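Local coordinates for protein importin subunit beta-1 (Saccharomyces cerevisiae, PDB 5OWU) that carries proteins into the nucleus together with importin alpha, the subunit that binds the classical nuclear localization signal of the cargo, at residues A114-I119 with L156-Y161; N150-S155 with K195-A200; T798-V803 with S841-D846. All coordinates share one frame; numbering follows the deposited sequence.

In the fold
Interaction 1 comes first along the chain. Helix 109-126 of HEAT 3 meets helix 149-165 of HEAT 4, closing a loop of 36 residues. Before that loop ends, interaction 2 opens on the same helix 149-165, at 150-155, and runs on to helix 195-208 of HEAT 5. The two loops cross. They also touch: Leu156 packs on Val197 and Ala200, and the centres of the two interactions are about 12 Å apart. Helix 149-165 ties three successive repeats together. Interaction 3 follows much later and joins helix 796-812 of HEAT 18 to helix 842-860 of HEAT 19. Its centre lies about 51 Å from that of interaction 1, on the opposite side of the chain's centre.

Interaction 1. Residues A114-I119 with L156-Y161; sequences AAAQLI and LLALGY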
# COMPACT_ATOMS: atom_id res chain seq x y z
N ALA A 114 10.26 10.94 26.64
CA ALA A 114 11.58 10.82 26.03
C ALA A 114 12.40 9.72 26.69
O ALA A 114 13.04 8.90 26.02
CB ALA A 114 12.32 12.16 26.12
N ALA A 115 12.36 9.68 28.02
CA ALA A 115 13.09 8.65 28.76
C ALA A 115 12.59 7.26 28.40
O ALA A 115 13.37 6.32 28.28
CB ALA A 115 12.97 8.91 30.26
N ALA A 116 11.27 7.11 28.23
CA ALA A 116 10.71 5.82 27.87
C ALA A 116 11.21 5.36 26.51
O ALA A 116 11.51 4.18 26.31
CB ALA A 116 9.18 5.89 27.88
N GLN A 117 11.30 6.28 25.55
CA GLN A 117 11.83 5.92 24.24
C GLN A 117 13.30 5.52 24.32
O GLN A 117 13.74 4.57 23.65
CB GLN A 117 11.63 7.07 23.26
CG GLN A 117 10.19 7.44 23.01
CD GLN A 117 10.03 8.43 21.87
OE1 GLN A 117 10.44 8.17 20.75
NE2 GLN A 117 9.42 9.57 22.17
N LEU A 118 14.08 6.23 25.14
CA LEU A 118 15.50 5.89 25.30
C LEU A 118 15.68 4.53 25.96
O LEU A 118 16.47 3.70 25.50
CB LEU A 118 16.20 6.98 26.12
CG LEU A 118 17.68 6.76 26.45
CD1 LEU A 118 18.48 6.68 25.19
CD2 LEU A 118 18.21 7.87 27.34
N ILE A 119 14.95 4.30 27.06
CA ILE A 119 14.96 3.00 27.71
C ILE A 119 14.60 1.91 26.71
O ILE A 119 15.25 0.86 26.65
CB ILE A 119 14.00 2.99 28.91
CG1 ILE A 119 14.58 3.86 30.04
CG2 ILE A 119 13.75 1.57 29.41
CD1 ILE A 119 13.57 4.21 31.11
N LEU A 156 4.55 1.71 31.25
CA LEU A 156 3.78 1.08 30.18
C LEU A 156 4.14 1.68 28.82
O LEU A 156 4.24 0.95 27.82
CB LEU A 156 2.28 1.22 30.46
CG LEU A 156 1.79 0.43 31.67
CD1 LEU A 156 0.41 0.86 32.11
CD2 LEU A 156 1.80 -1.06 31.37
N LEU A 157 4.34 2.99 28.75
CA LEU A 157 4.85 3.60 27.52
C LEU A 157 6.17 2.96 27.11
O LEU A 157 6.36 2.60 25.94
CB LEU A 157 5.05 5.10 27.70
CG LEU A 157 3.80 5.96 27.87
CD1 LEU A 157 4.21 7.42 27.91
CD2 LEU A 157 2.79 5.72 26.76
N ALA A 158 7.10 2.83 28.06
CA ALA A 158 8.40 2.24 27.74
C ALA A 158 8.24 0.83 27.19
O ALA A 158 8.91 0.45 26.22
CB ALA A 158 9.30 2.24 28.97
N LEU A 159 7.35 0.02 27.79
CA LEU A 159 7.15 -1.33 27.28
C LEU A 159 6.57 -1.31 25.87
O LEU A 159 7.00 -2.08 24.99
CB LEU A 159 6.24 -2.10 28.24
CG LEU A 159 6.89 -2.38 29.60
CD1 LEU A 159 5.85 -2.64 30.66
CD2 LEU A 159 7.86 -3.55 29.50
N GLY A 160 5.61 -0.42 25.62
CA GLY A 160 5.11 -0.25 24.27
C GLY A 160 6.20 0.07 23.28
O GLY A 160 6.33 -0.58 22.24
N TYR A 161 7.02 1.09 23.59
CA TYR A 161 8.10 1.50 22.69
C TYR A 161 9.08 0.37 22.47
O TYR A 161 9.60 0.18 21.37
CB TYR A 161 8.82 2.71 23.27
CG TYR A 161 8.08 4.02 23.14
CD1 TYR A 161 7.64 4.48 21.90
CD2 TYR A 161 7.85 4.82 24.25
CE1 TYR A 161 6.98 5.69 21.78
CE2 TYR A 161 7.19 6.03 24.14
CZ TYR A 161 6.76 6.46 22.90
OH TYR A 161 6.09 7.65 22.80
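Ala116 meets Ala158 where the two helix segments come closest, their CA atoms 4.3 Å apart. The axes of 114-119 and 156-161 approach to 8.0 Å and run at 41° to each other. The contact joins neighbouring units of the HEAT-repeat solenoid, HEAT 3 and HEAT 4. Small side chains make the close approach possible.

The methyl of Ala116 points at the other helix. Its CB lies 3.8 Å from CB of Ala158 and slightly nearer to the backbone N and CA of that residue. The same methyl also meets CB of Leu157. It reaches the Tyr161 ring at its edge, near the ring plane, with CD2 as its closest ring atom.

The other main pair is Gln117 and Tyr161. CG of Gln117 sits over one face of the phenol ring, 3.5 Å from the centroid and only 13° off the ring normal. This is a CH-pi contact. CG of Gln117 is anti to its own carbonyl carbon, and the chain runs on extended from the ring centre toward its hydroxyl end. The amide follows: its plane is 22° from that of the ring, and Gln117 CD lies 4.0 Å from Tyr161 CZ. The aliphatic part of a polar side chain thus covers an aromatic face.

No hydrogen bond links the two segments directly. The hydroxyl of Tyr161 instead bonds to OD1 of Asn113, just before 114-119 on the same helix. This bond ties the tip of the ring to the helix that its face packs against. Gln117 also touches Leu63 and Lys66 of helix 55-67. Its amide NE2 ends 3.9 Å from Tyr161 OH.

Interaction 2. Residues N150-S155 with K195-A200; sequences NVKRAS and KAVRLA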
# COMPACT_ATOMS: atom_id res chain seq x y z
N ASN A 150 1.81 8.14 37.43
CA ASN A 150 2.81 8.51 36.44
C ASN A 150 3.85 7.41 36.24
O ASN A 150 4.33 7.21 35.12
CB ASN A 150 3.48 9.83 36.84
CG ASN A 150 4.27 9.72 38.13
OD1 ASN A 150 3.73 9.39 39.19
ND2 ASN A 150 5.56 10.01 38.06
N VAL A 151 4.20 6.69 37.31
CA VAL A 151 5.19 5.63 37.18
C VAL A 151 4.61 4.46 36.39
O VAL A 151 5.26 3.92 35.49
CB VAL A 151 5.66 5.20 38.58
CG1 VAL A 151 6.55 3.97 38.51
CG2 VAL A 151 6.40 6.35 39.25
N LYS A 152 3.38 4.07 36.72
CA LYS A 152 2.69 3.05 35.93
C LYS A 152 2.66 3.43 34.46
O LYS A 152 3.04 2.65 33.58
CB LYS A 152 1.26 2.88 36.44
CG LYS A 152 1.13 2.27 37.82
CD LYS A 152 -0.30 2.40 38.33
CE LYS A 152 -0.58 1.49 39.52
NZ LYS A 152 -1.97 1.65 40.01
N ARG A 153 2.18 4.64 34.17
CA ARG A 153 1.94 5.04 32.79
C ARG A 153 3.25 5.15 32.02
O ARG A 153 3.35 4.68 30.88
CB ARG A 153 1.18 6.37 32.76
CG ARG A 153 0.20 6.52 31.60
CD ARG A 153 0.91 6.77 30.28
NE ARG A 153 1.50 8.11 30.22
CZ ARG A 153 0.84 9.21 29.85
NH1 ARG A 153 -0.44 9.14 29.51
NH2 ARG A 153 1.47 10.38 29.83
N ALA A 154 4.26 5.78 32.61
CA ALA A 154 5.54 5.93 31.93
C ALA A 154 6.17 4.57 31.65
O ALA A 154 6.74 4.34 30.58
CB ALA A 154 6.48 6.80 32.76
N SER A 155 6.06 3.64 32.61
CA SER A 155 6.63 2.32 32.39
C SER A 155 5.89 1.57 31.29
O SER A 155 6.51 0.89 30.47
CB SER A 155 6.63 1.54 33.70
OG SER A 155 7.37 2.25 34.69
N LYS A 195 -7.78 5.63 33.97
CA LYS A 195 -8.08 5.41 32.56
C LYS A 195 -6.84 5.56 31.70
O LYS A 195 -6.64 4.80 30.75
CB LYS A 195 -9.17 6.37 32.10
CG LYS A 195 -10.49 6.20 32.84
CD LYS A 195 -11.58 7.11 32.27
CE LYS A 195 -12.93 6.83 32.94
NZ LYS A 195 -14.07 7.44 32.19
N ALA A 196 -5.98 6.54 32.02
CA ALA A 196 -4.74 6.69 31.28
C ALA A 196 -3.89 5.43 31.38
O ALA A 196 -3.28 5.00 30.39
CB ALA A 196 -3.96 7.90 31.80
N VAL A 197 -3.86 4.81 32.56
CA VAL A 197 -3.03 3.62 32.75
C VAL A 197 -3.60 2.44 31.98
O VAL A 197 -2.86 1.70 31.33
CB VAL A 197 -2.87 3.30 34.25
CG1 VAL A 197 -2.12 1.99 34.45
CG2 VAL A 197 -2.13 4.43 34.96
N ARG A 198 -4.93 2.23 32.05
CA ARG A 198 -5.53 1.14 31.29
C ARG A 198 -5.32 1.33 29.80
O ARG A 198 -5.05 0.36 29.08
CB ARG A 198 -7.03 1.03 31.59
CG ARG A 198 -7.37 0.54 32.98
CD ARG A 198 -8.81 0.05 33.04
NE ARG A 198 -8.92 -1.36 32.68
CZ ARG A 198 -10.07 -2.03 32.59
NH1 ARG A 198 -11.22 -1.42 32.81
NH2 ARG A 198 -10.05 -3.31 32.26
N LEU A 199 -5.45 2.57 29.32
CA LEU A 199 -5.22 2.85 27.90
C LEU A 199 -3.79 2.52 27.51
O LEU A 199 -3.55 1.84 26.50
CB LEU A 199 -5.50 4.32 27.60
CG LEU A 199 -6.93 4.73 27.25
CD1 LEU A 199 -6.98 6.23 27.08
CD2 LEU A 199 -7.39 4.02 25.98
N ALA A 200 -2.82 3.05 28.27
CA ALA A 200 -1.42 2.76 27.99
C ALA A 200 -1.14 1.27 28.02
O ALA A 200 -0.36 0.76 27.21
CB ALA A 200 -0.54 3.50 29.00
O HOH W 1 -2.41 6.88 28.47
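Arg153 folds its aliphatic chain against Ala196 and Ala200, while Val197 packs against CB of Lys152. These side chains join consecutive units of the HEAT-repeat solenoid, HEAT 4 and HEAT 5. The segments 150-155 and 195-200 run nearly parallel, 19° apart, with axes 8.9 Å from each other. Arg153 and Val197 have the closest CA atoms.

The two methyls of Val197 straddle Lys152 CB, each 4.0 Å from it. CG1 of Val197 is anti to its backbone N and CG2 is anti to its carbonyl carbon. The lysine contributes only the base of its side chain here. Beyond CB the chain leads away from 195-200, extended. Its NZ forms a salt bridge with Glu192 and a hydrogen bond with the carbonyl of Ala145. The packing around CB is thus apolar, although the residue ends in a charge.

Arg153 works differently. A bend at chi2 (-74°) places its CD, the atom that meets the Ala200 methyl. That methyl points toward 150-155, and Ala200 CB touches Arg153 CD at 3.8 Å. Arg153 CG is slightly farther from it. The same CG also lies 4.0 Å from the carbonyl oxygen of Ala196. The guanidinium stays near the Ala196 methyl, which approaches it obliquely, with Arg153 NH1 4.4 Å from Ala196 CB.

No direct hydrogen bond crosses between the segments. Leu156, one residue beyond Ser155, continues the apolar seam along helix 149-165. A water bridges Arg153 NH1 and Ala196 O. It accepts from Arg153 NH1 at a rather long 3.2 Å and donates to Ala196 O at 2.8 Å.

Interaction 3. Residues T798-V803 with S841-D846; sequences TSRAAV and SQATKD
Arg800 lies across Thr844, the two side chains meeting at about a right angle, and donates from NH1 to OG1 of the threonine. The bond from Arg800 NH1 to Thr844 OG1 is 3.1 Å long and well bent, with an N-H...O angle of 136°. The oxygen sits 27° out of the guanidinium plane. The pair joins HEAT 18 to HEAT 19 in the HEAT-repeat solenoid, where helix segments 798-803 and 842-846 run 18° from parallel.

The rest of the arginine packs closely on the same residue. Its CB is 3.4 Å from Thr844 OG1, and CG and CD also lie within van der Waals distance of Thr844. CG is anti to the backbone N, and the chain is extended until it bends at chi3. Arg800 CD also touches the methyl CB of Ala843 at 4.0 Å. Thr844 CG2 turns to the backbone of Arg800, with N and CA as its nearest partners. Val803 makes a looser contact with the carbonyl of Thr844.

Ser841 lies beside the guanidinium, its OG near the plane at the edge. It is the N-cap of helix 842-860. Its OG accepts from Thr844 N in a weak capping bond, long but fairly straight.

Asp796, outside the two segments at the start of helix 796-812, organises the second shell. Its OD2 forms a salt bridge with Arg800 NH1 and a hydrogen bond with Ser841 OG, while its OD1 bonds to Thr844 OG1. One carboxylate thus holds all three polar groups and probably helps to balance the arginine charge. Thr834 of helix 825-836 touches both Val803 and Thr844. Within the cap, Ser841 OG and Thr844 N are 3.4 Å apart.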
# COMPACT_ATOMS: atom_id res chain seq x y z
N THR A 798 5.72 -11.37 -15.15
CA THR A 798 7.03 -11.65 -14.56
C THR A 798 7.45 -13.09 -14.85
O THR A 798 8.58 -13.34 -15.30
CB THR A 798 6.99 -11.39 -13.06
OG1 THR A 798 6.61 -10.03 -12.82
CG2 THR A 798 8.35 -11.66 -12.41
N SER A 799 6.55 -14.05 -14.61
CA SER A 799 6.90 -15.44 -14.86
C SER A 799 7.10 -15.70 -16.35
O SER A 799 7.98 -16.48 -16.73
CB SER A 799 5.81 -16.37 -14.30
OG SER A 799 6.13 -16.73 -12.97
N ARG A 800 6.30 -15.06 -17.20
CA ARG A 800 6.50 -15.22 -18.64
C ARG A 800 7.88 -14.75 -19.05
O ARG A 800 8.58 -15.43 -19.81
CB ARG A 800 5.42 -14.47 -19.43
CG ARG A 800 5.56 -14.65 -20.94
CD ARG A 800 4.34 -14.18 -21.71
NE ARG A 800 4.08 -12.75 -21.52
CZ ARG A 800 3.01 -12.23 -20.92
NH1 ARG A 800 2.06 -13.02 -20.42
NH2 ARG A 800 2.88 -10.92 -20.82
N ALA A 801 8.30 -13.59 -18.55
CA ALA A 801 9.62 -13.09 -18.91
C ALA A 801 10.73 -13.98 -18.36
O ALA A 801 11.71 -14.27 -19.06
CB ALA A 801 9.78 -11.65 -18.43
N ALA A 802 10.60 -14.43 -17.11
CA ALA A 802 11.68 -15.22 -16.49
C ALA A 802 11.83 -16.58 -17.16
O ALA A 802 12.95 -17.01 -17.49
CB ALA A 802 11.40 -15.38 -15.00
N VAL A 803 10.73 -17.30 -17.34
CA VAL A 803 10.82 -18.60 -18.01
C VAL A 803 11.27 -18.40 -19.46
O VAL A 803 12.02 -19.22 -20.02
CB VAL A 803 9.48 -19.34 -17.86
CG1 VAL A 803 8.43 -18.81 -18.83
CG2 VAL A 803 9.67 -20.83 -18.04
N SER A 841 -1.65 -16.88 -18.16
CA SER A 841 -2.20 -16.80 -19.49
C SER A 841 -1.62 -17.90 -20.38
O SER A 841 -0.71 -18.63 -20.00
CB SER A 841 -1.91 -15.43 -20.10
OG SER A 841 -0.52 -15.25 -20.30
N GLN A 842 -2.17 -18.00 -21.59
CA GLN A 842 -1.70 -19.02 -22.52
C GLN A 842 -0.37 -18.63 -23.16
O GLN A 842 0.40 -19.51 -23.53
CB GLN A 842 -2.74 -19.27 -23.61
CG GLN A 842 -2.61 -20.63 -24.28
CD GLN A 842 -2.97 -21.78 -23.34
OE1 GLN A 842 -3.80 -21.62 -22.44
NE2 GLN A 842 -2.35 -22.93 -23.54
N ALA A 843 -0.10 -17.33 -23.30
CA ALA A 843 1.22 -16.92 -23.78
C ALA A 843 2.30 -17.34 -22.80
O ALA A 843 3.36 -17.84 -23.20
CB ALA A 843 1.25 -15.41 -24.01
N THR A 844 2.04 -17.17 -21.50
CA THR A 844 2.98 -17.62 -20.48
C THR A 844 3.20 -19.13 -20.56
O THR A 844 4.34 -19.60 -20.45
CB THR A 844 2.45 -17.24 -19.09
OG1 THR A 844 2.34 -15.81 -19.01
CG2 THR A 844 3.38 -17.73 -17.99
N LYS A 845 2.13 -19.90 -20.76
CA LYS A 845 2.29 -21.35 -20.82
C LYS A 845 3.02 -21.77 -22.09
O LYS A 845 3.80 -22.73 -22.07
CB LYS A 845 0.91 -22.02 -20.72
CG LYS A 845 0.19 -21.69 -19.41
CD LYS A 845 -1.26 -22.16 -19.41
CE LYS A 845 -1.45 -23.36 -18.50
NZ LYS A 845 -2.88 -23.76 -18.39
N ASP A 846 2.79 -21.07 -23.19
CA ASP A 846 3.56 -21.32 -24.41
C ASP A 846 5.04 -21.07 -24.17
O ASP A 846 5.90 -21.89 -24.55
CB ASP A 846 3.04 -20.43 -25.55
CG ASP A 846 1.58 -20.67 -25.87
OD1 ASP A 846 1.08 -21.79 -25.62
OD2 ASP A 846 0.92 -19.74 -26.38